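PDB 4N0H: glutamyl-tRNA(Gln) amidotransferase subunit B, mitochondrial from Saccharomyces cerevisiae, which serves as subunit B of a mitochondrial amidotransferase complex and is built around the GatB/GatE catalytic domain. Local coordinates for residues S50-A55 against R164-L169; L24-K29 against S34-T39; E122-D127 against I188-N193. All coordinates share one frame; numbering follows the deposited sequence.

Contact 1 of 3, residues S50-A55 against R164-L169; sequences SYYDIA and RSNVPL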
# COMPACT_ATOMS: atom_id res chain seq x y z
N SER B 50 11.28 16.21 -0.13
CA SER B 50 11.93 14.91 -0.33
C SER B 50 11.33 14.18 -1.52
O SER B 50 10.36 14.64 -2.13
CB SER B 50 11.74 14.06 0.92
OG SER B 50 10.36 13.93 1.21
N TYR B 51 11.92 13.03 -1.86
CA TYR B 51 11.33 12.14 -2.86
C TYR B 51 9.90 11.81 -2.47
O TYR B 51 9.00 11.78 -3.31
CB TYR B 51 12.15 10.85 -2.99
CG TYR B 51 13.59 11.05 -3.43
CD1 TYR B 51 13.95 12.07 -4.31
CD2 TYR B 51 14.59 10.22 -2.95
CE1 TYR B 51 15.27 12.25 -4.71
CE2 TYR B 51 15.91 10.39 -3.34
CZ TYR B 51 16.24 11.39 -4.21
OH TYR B 51 17.56 11.54 -4.58
N TYR B 52 9.67 11.56 -1.18
CA TYR B 52 8.33 11.24 -0.69
C TYR B 52 7.36 12.41 -0.84
O TYR B 52 6.20 12.20 -1.20
CB TYR B 52 8.35 10.79 0.77
CG TYR B 52 6.97 10.66 1.37
CD1 TYR B 52 6.20 9.52 1.15
CD2 TYR B 52 6.42 11.69 2.12
CE1 TYR B 52 4.92 9.41 1.68
CE2 TYR B 52 5.15 11.59 2.65
CZ TYR B 52 4.41 10.45 2.43
OH TYR B 52 3.14 10.36 2.97
N ASP B 53 7.82 13.62 -0.55
CA ASP B 53 6.95 14.80 -0.64
C ASP B 53 6.42 15.00 -2.06
O ASP B 53 5.32 15.51 -2.26
CB ASP B 53 7.70 16.07 -0.19
CG ASP B 53 8.02 16.07 1.30
OD1 ASP B 53 7.39 15.30 2.06
OD2 ASP B 53 8.92 16.84 1.70
N ILE B 54 7.21 14.59 -3.05
CA ILE B 54 6.82 14.72 -4.45
C ILE B 54 6.07 13.46 -4.90
O ILE B 54 5.65 13.34 -6.06
CB ILE B 54 8.06 15.03 -5.33
CG1 ILE B 54 8.88 16.16 -4.71
CG2 ILE B 54 7.67 15.41 -6.76
CD1 ILE B 54 8.11 17.47 -4.61
N ALA B 55 5.88 12.54 -3.96
CA ALA B 55 5.18 11.27 -4.22
C ALA B 55 5.78 10.47 -5.38
O ALA B 55 5.05 9.89 -6.18
CB ALA B 55 3.68 11.51 -4.43
N ARG B 164 4.87 23.03 1.60
CA ARG B 164 3.97 22.89 2.74
C ARG B 164 3.30 21.51 2.78
O ARG B 164 2.71 21.13 3.78
CB ARG B 164 2.91 23.99 2.74
CG ARG B 164 2.15 24.13 4.05
CD ARG B 164 0.97 25.08 3.91
NE ARG B 164 -0.12 24.51 3.14
CZ ARG B 164 -1.20 25.18 2.76
NH1 ARG B 164 -2.16 24.58 2.06
NH2 ARG B 164 -1.33 26.46 3.09
N SER B 165 3.41 20.76 1.69
CA SER B 165 2.83 19.43 1.66
C SER B 165 3.56 18.56 2.66
O SER B 165 4.79 18.62 2.76
CB SER B 165 2.95 18.82 0.26
OG SER B 165 2.19 17.63 0.17
N ASN B 166 2.80 17.79 3.44
CA ASN B 166 3.35 16.85 4.42
C ASN B 166 3.81 17.52 5.73
O ASN B 166 4.41 16.88 6.59
CB ASN B 166 4.44 15.98 3.79
CG ASN B 166 4.82 14.80 4.64
OD1 ASN B 166 3.99 14.22 5.33
ND2 ASN B 166 6.10 14.45 4.61
N VAL B 167 3.53 18.81 5.87
CA VAL B 167 3.72 19.50 7.15
C VAL B 167 2.72 18.94 8.17
O VAL B 167 1.57 18.68 7.82
CB VAL B 167 3.53 21.03 6.98
CG1 VAL B 167 3.30 21.74 8.32
CG2 VAL B 167 4.73 21.64 6.23
N PRO B 168 3.15 18.72 9.42
CA PRO B 168 2.23 18.12 10.40
C PRO B 168 1.17 19.10 10.89
O PRO B 168 1.47 20.26 11.16
CB PRO B 168 3.15 17.73 11.57
CG PRO B 168 4.55 17.98 11.12
CD PRO B 168 4.48 18.98 10.01
N LEU B 169 -0.06 18.61 10.99
CA LEU B 169 -1.17 19.37 11.56
C LEU B 169 -1.78 18.59 12.70
O LEU B 169 -1.73 17.35 12.72
CB LEU B 169 -2.26 19.61 10.51
CG LEU B 169 -1.90 20.32 9.20
CD1 LEU B 169 -3.09 20.31 8.24
CD2 LEU B 169 -1.48 21.73 9.50
O HOH W 1 3.61 15.66 0.12

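Contact 2 of 3, residues L24-K29 against S34-T39; sequences LNTKNK and STNSAT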
# COMPACT_ATOMS: atom_id res chain seq x y z
N LEU B 24 1.99 22.21 13.32
CA LEU B 24 2.99 21.94 14.35
C LEU B 24 4.35 22.49 13.93
O LEU B 24 4.71 22.45 12.76
CB LEU B 24 3.09 20.43 14.62
CG LEU B 24 1.82 19.75 15.15
CD1 LEU B 24 2.13 18.33 15.58
CD2 LEU B 24 1.21 20.55 16.29
N ASN B 25 5.10 23.01 14.89
CA ASN B 25 6.44 23.48 14.60
C ASN B 25 7.51 22.46 14.97
O ASN B 25 8.48 22.77 15.66
CB ASN B 25 6.73 24.86 15.21
CG ASN B 25 6.36 24.95 16.67
OD1 ASN B 25 5.93 26.00 17.16
ND2 ASN B 25 6.52 23.84 17.39
N THR B 26 7.32 21.23 14.51
CA THR B 26 8.37 20.23 14.56
C THR B 26 9.46 20.68 13.60
O THR B 26 9.19 21.44 12.66
CB THR B 26 7.85 18.85 14.11
OG1 THR B 26 7.25 18.98 12.82
CG2 THR B 26 6.80 18.34 15.09
N LYS B 27 10.68 20.23 13.82
CA LYS B 27 11.79 20.60 12.95
C LYS B 27 11.55 20.11 11.52
O LYS B 27 11.79 20.84 10.55
CB LYS B 27 13.11 20.05 13.49
CG LYS B 27 14.33 20.48 12.68
CD LYS B 27 15.60 19.96 13.32
CE LYS B 27 15.54 18.46 13.54
NZ LYS B 27 16.74 17.95 14.26
N ASN B 28 11.08 18.88 11.40
CA ASN B 28 10.86 18.27 10.09
C ASN B 28 9.39 17.89 9.89
O ASN B 28 8.58 18.09 10.79
CB ASN B 28 11.79 17.07 9.90
CG ASN B 28 13.25 17.48 9.96
OD1 ASN B 28 13.62 18.58 9.54
ND2 ASN B 28 14.09 16.60 10.50
N LYS B 29 9.07 17.36 8.72
CA LYS B 29 7.68 17.12 8.34
C LYS B 29 7.11 15.85 8.97
O LYS B 29 7.78 15.17 9.74
CB LYS B 29 7.53 17.07 6.83
CG LYS B 29 7.84 18.40 6.14
CD LYS B 29 7.43 18.31 4.68
CE LYS B 29 7.90 19.51 3.88
NZ LYS B 29 7.39 19.40 2.48
N SER B 34 12.15 15.75 5.67
CA SER B 34 12.40 17.03 5.01
C SER B 34 12.02 18.18 5.94
O SER B 34 11.23 18.01 6.87
CB SER B 34 11.63 17.11 3.69
OG SER B 34 10.28 16.70 3.86
N THR B 35 12.58 19.35 5.67
CA THR B 35 12.45 20.49 6.57
C THR B 35 11.03 21.04 6.64
O THR B 35 10.38 21.25 5.62
CB THR B 35 13.42 21.62 6.16
OG1 THR B 35 14.76 21.12 6.22
CG2 THR B 35 13.27 22.83 7.08
N ASN B 36 10.56 21.26 7.86
CA ASN B 36 9.31 21.97 8.10
C ASN B 36 9.65 23.45 8.29
O ASN B 36 10.02 23.87 9.38
CB ASN B 36 8.63 21.40 9.35
CG ASN B 36 7.35 22.15 9.72
OD1 ASN B 36 6.81 22.92 8.92
ND2 ASN B 36 6.86 21.90 10.93
N SER B 37 9.52 24.23 7.22
CA SER B 37 10.02 25.60 7.21
C SER B 37 9.09 26.61 7.88
O SER B 37 7.87 26.58 7.71
CB SER B 37 10.32 26.06 5.78
OG SER B 37 10.84 27.37 5.77
N ALA B 38 9.69 27.52 8.64
CA ALA B 38 8.94 28.58 9.31
C ALA B 38 8.85 29.83 8.44
O ALA B 38 8.17 30.79 8.79
CB ALA B 38 9.60 28.91 10.66
N THR B 39 9.55 29.81 7.31
CA THR B 39 9.61 30.98 6.43
C THR B 39 9.08 30.69 5.03
O THR B 39 9.71 31.02 4.04
CB THR B 39 11.06 31.48 6.30
OG1 THR B 39 11.89 30.42 5.79
CG2 THR B 39 11.60 31.93 7.65
O HOH W 2 9.52 24.13 11.97
O HOH W 3 15.39 20.62 9.08

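Contact 3 of 3, residues E122-D127 against I188-N193; sequences ELDDID and IKKYQN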
# COMPACT_ATOMS: atom_id res chain seq x y z
N GLU B 122 -13.92 35.79 35.25
CA GLU B 122 -12.79 36.41 35.92
C GLU B 122 -11.57 36.59 35.01
O GLU B 122 -10.88 37.61 35.08
CB GLU B 122 -12.42 35.59 37.15
CG GLU B 122 -11.16 36.04 37.86
CD GLU B 122 -10.76 35.09 38.98
OE1 GLU B 122 -9.58 35.10 39.38
OE2 GLU B 122 -11.64 34.34 39.45
N LEU B 123 -11.31 35.60 34.17
CA LEU B 123 -10.09 35.59 33.36
C LEU B 123 -10.34 35.78 31.86
O LEU B 123 -9.44 36.20 31.13
CB LEU B 123 -9.32 34.28 33.58
CG LEU B 123 -8.77 34.02 34.98
CD1 LEU B 123 -8.21 32.61 35.07
CD2 LEU B 123 -7.70 35.05 35.33
N ASP B 124 -11.55 35.47 31.40
CA ASP B 124 -11.79 35.36 29.97
C ASP B 124 -12.83 36.33 29.41
O ASP B 124 -13.20 36.22 28.24
CB ASP B 124 -12.18 33.92 29.61
CG ASP B 124 -11.08 32.93 29.94
OD1 ASP B 124 -9.97 33.09 29.39
OD2 ASP B 124 -11.32 32.01 30.75
N ASP B 125 -13.28 37.27 30.23
CA ASP B 125 -14.30 38.24 29.81
C ASP B 125 -15.54 37.55 29.26
O ASP B 125 -16.02 37.87 28.17
CB ASP B 125 -13.73 39.22 28.78
N ILE B 126 -16.03 36.57 30.01
CA ILE B 126 -17.21 35.80 29.64
C ILE B 126 -18.36 36.22 30.55
O ILE B 126 -18.13 36.59 31.69
CB ILE B 126 -16.92 34.28 29.79
CG1 ILE B 126 -15.88 33.84 28.77
CG2 ILE B 126 -18.18 33.45 29.61
CD1 ILE B 126 -16.34 33.99 27.34
N ASP B 127 -19.59 36.20 30.04
CA ASP B 127 -20.75 36.54 30.86
C ASP B 127 -20.97 35.53 31.98
O ASP B 127 -21.38 35.89 33.08
CB ASP B 127 -22.02 36.65 30.00
CG ASP B 127 -22.06 37.92 29.19
OD1 ASP B 127 -21.45 38.92 29.62
OD2 ASP B 127 -22.71 37.92 28.12
N ILE B 188 -10.73 30.68 21.29
CA ILE B 188 -9.69 30.82 20.28
C ILE B 188 -8.46 31.50 20.87
O ILE B 188 -7.33 31.09 20.63
CB ILE B 188 -10.20 31.62 19.07
CG1 ILE B 188 -11.32 30.85 18.37
CG2 ILE B 188 -9.06 31.91 18.10
CD1 ILE B 188 -11.95 31.60 17.22
N LYS B 189 -8.71 32.54 21.67
CA LYS B 189 -7.64 33.28 22.33
C LYS B 189 -6.84 32.39 23.28
O LYS B 189 -5.61 32.41 23.26
CB LYS B 189 -8.23 34.46 23.11
CG LYS B 189 -7.21 35.47 23.59
CD LYS B 189 -7.80 36.37 24.67
CE LYS B 189 -7.09 37.71 24.74
NZ LYS B 189 -7.39 38.55 23.54
N LYS B 190 -7.53 31.62 24.11
CA LYS B 190 -6.86 30.75 25.07
C LYS B 190 -6.19 29.57 24.38
O LYS B 190 -5.10 29.14 24.79
CB LYS B 190 -7.83 30.26 26.15
CG LYS B 190 -7.14 29.45 27.25
CD LYS B 190 -8.10 29.05 28.36
CE LYS B 190 -8.70 30.27 29.03
NZ LYS B 190 -9.20 29.97 30.41
N TYR B 191 -6.83 29.03 23.35
CA TYR B 191 -6.24 27.92 22.61
C TYR B 191 -4.93 28.34 21.94
O TYR B 191 -3.96 27.59 21.94
CB TYR B 191 -7.21 27.35 21.58
CG TYR B 191 -6.71 26.08 20.94
CD1 TYR B 191 -6.44 24.95 21.71
CD2 TYR B 191 -6.50 26.00 19.56
CE1 TYR B 191 -5.98 23.79 21.13
CE2 TYR B 191 -6.04 24.84 18.98
CZ TYR B 191 -5.78 23.73 19.77
OH TYR B 191 -5.33 22.57 19.21
N GLN B 192 -4.92 29.55 21.39
CA GLN B 192 -3.71 30.13 20.81
C GLN B 192 -2.60 30.21 21.84
O GLN B 192 -1.48 29.77 21.59
CB GLN B 192 -3.99 31.54 20.26
CG GLN B 192 -4.60 31.58 18.89
CD GLN B 192 -4.71 33.00 18.35
OE1 GLN B 192 -5.51 33.80 18.84
NE2 GLN B 192 -3.88 33.32 17.36
N ASN B 193 -2.91 30.78 23.00
CA ASN B 193 -1.95 30.86 24.09
C ASN B 193 -1.42 29.50 24.53
O ASN B 193 -0.22 29.34 24.78
CB ASN B 193 -2.55 31.59 25.29
CG ASN B 193 -2.21 33.06 25.29
OD1 ASN B 193 -2.82 33.85 24.57
ND2 ASN B 193 -1.23 33.43 26.10

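Contact 1 of 3, residues S50-A55 against R164-L169
D53 and N166 face each other from two turns, a type I turn over Y52 to A55 and a type II turn over R164 to V167, with their CA atoms 6.5 Å apart. One direct hydrogen bond joins the segments: N166 ND2 donates to D53 OD1 over 3.0 Å, meeting the oxygen nearly along its C-O bond. The two side chains cross at about a right angle, carboxylate and amide planes turned 65° apart. With CG of N166 anti to its backbone N (chi1 -167°), the amide reaches across to the aspartate and also meets the edge of the Y52 ring, where ND2 lies 3.6 Å from CE2. The other carboxylate oxygen turns back on its own segment: D53 OD2 accepts from S50 N at 3.1 Å, while S50 OG accepts from D53 N in an ST motif. OD2 also takes a hydrogen bond from S34 and a salt bridge from K29; N166 OD1 is held by Q142 and the backbone N of F31. Both oxygens of the buried carboxylate are thus engaged, which fixes its rotation, and the nearby lysine probably stabilises its negative charge where two loops of the GatB/GatE domain meet.

Contact 2 of 3, residues L24-K29 against S34-T39
The amide of N36 meets the 24-29 loop with its nitrogen end, whose two bonds differ in how they leave the flat group. The carbonyl oxygen of L24 lies in the amide plane, 2.9 Å from N36 ND2, whereas T26 O, at the same distance from ND2, is tilted 32° out of it. CG of N36 lies beside its own carbonyl carbon (chi1 177°), which brings ND2 within bonding distance of both oxygens, and CB packs on T26 O and K27 O. Next to it along the chain, the backbones form a single bridge at N28 and T35: N36 N donates to K27 O at 3.0 Å, and K29 N to S34 O at 2.9 Å. A water bridges the segments, donating to both T26 O and N36 O. A second links N28 OD1, whose amide nitrogen bonds Q33 OE1, with T35 OG1, which also bonds Q124 of the neighbouring subunit F. The loop is braced internally by T26 OG1, which donates to N28 O over 2.6 Å. Beyond the bridge the extended K29 chain runs past S34 OG, itself bonded to D53, with CD 3.4 Å from that OG; NZ makes a salt bridge with D53 and a hydrogen bond to S165 O. All four direct bonds thus end on carbonyl oxygens, with one asparagine amide joining those of L24 and T26.

Contact 3 of 3, residues E122-D127 against I188-N193
D124 OD2 is gripped by two donors, NZ of K190 across the contact and the backbone N of S120, at the end of strand 102-120 just before the short helix. The salt bridge from K190 NZ to D124 OD2 measures 3.0 Å, and the ammonium arrives on the syn side of the carboxylate, 17° out of its plane. The second oxygen, OD1, lies beside the lysine methylene, 3.1 Å from K190 CE, so the end of the chain spans the carboxylate. The two side chains cross at about a right angle. A bend at chi3 (-60°) in the lysine chain brings NZ round to the aspartate. NZ is shared in turn with the carbonyl oxygen of N118, which probably helps hold the ammonium in place between the two acceptors. No other pair of side chains touches between the segments, and the 89 Å² buried there is mostly theirs. The ion pair lies at the surface and ties the end of the short helix 121-124 to the middle of helix 181-197, whose Y191 packs on strands 14-23 and 210-218 and whose K190 lies against I117 and L119 of strand 102-120.

Contacts 1 and 2 adjoin, their centres about 10 Å apart, and share polar groups: S34 OG lies 2.6 Å from D53 OD2, and K29 NZ 2.7 Å from S165 O, both probable hydrogen bonds. P168 CG also packs on T26 OG1, 3.3 Å away. Together they join the loop between strand 14-23 and helix 65-78 to the start of strand 168-174, with subunit F touching both. Contact 3 stands apart, its centre about 34 Å from that of contact 1, on the opposite side of the chain's centre, and about 28 Å from that of contact 2. The chain nevertheless passes directly from strand 168-174 of contact 1 to helix 181-197 of contact 3.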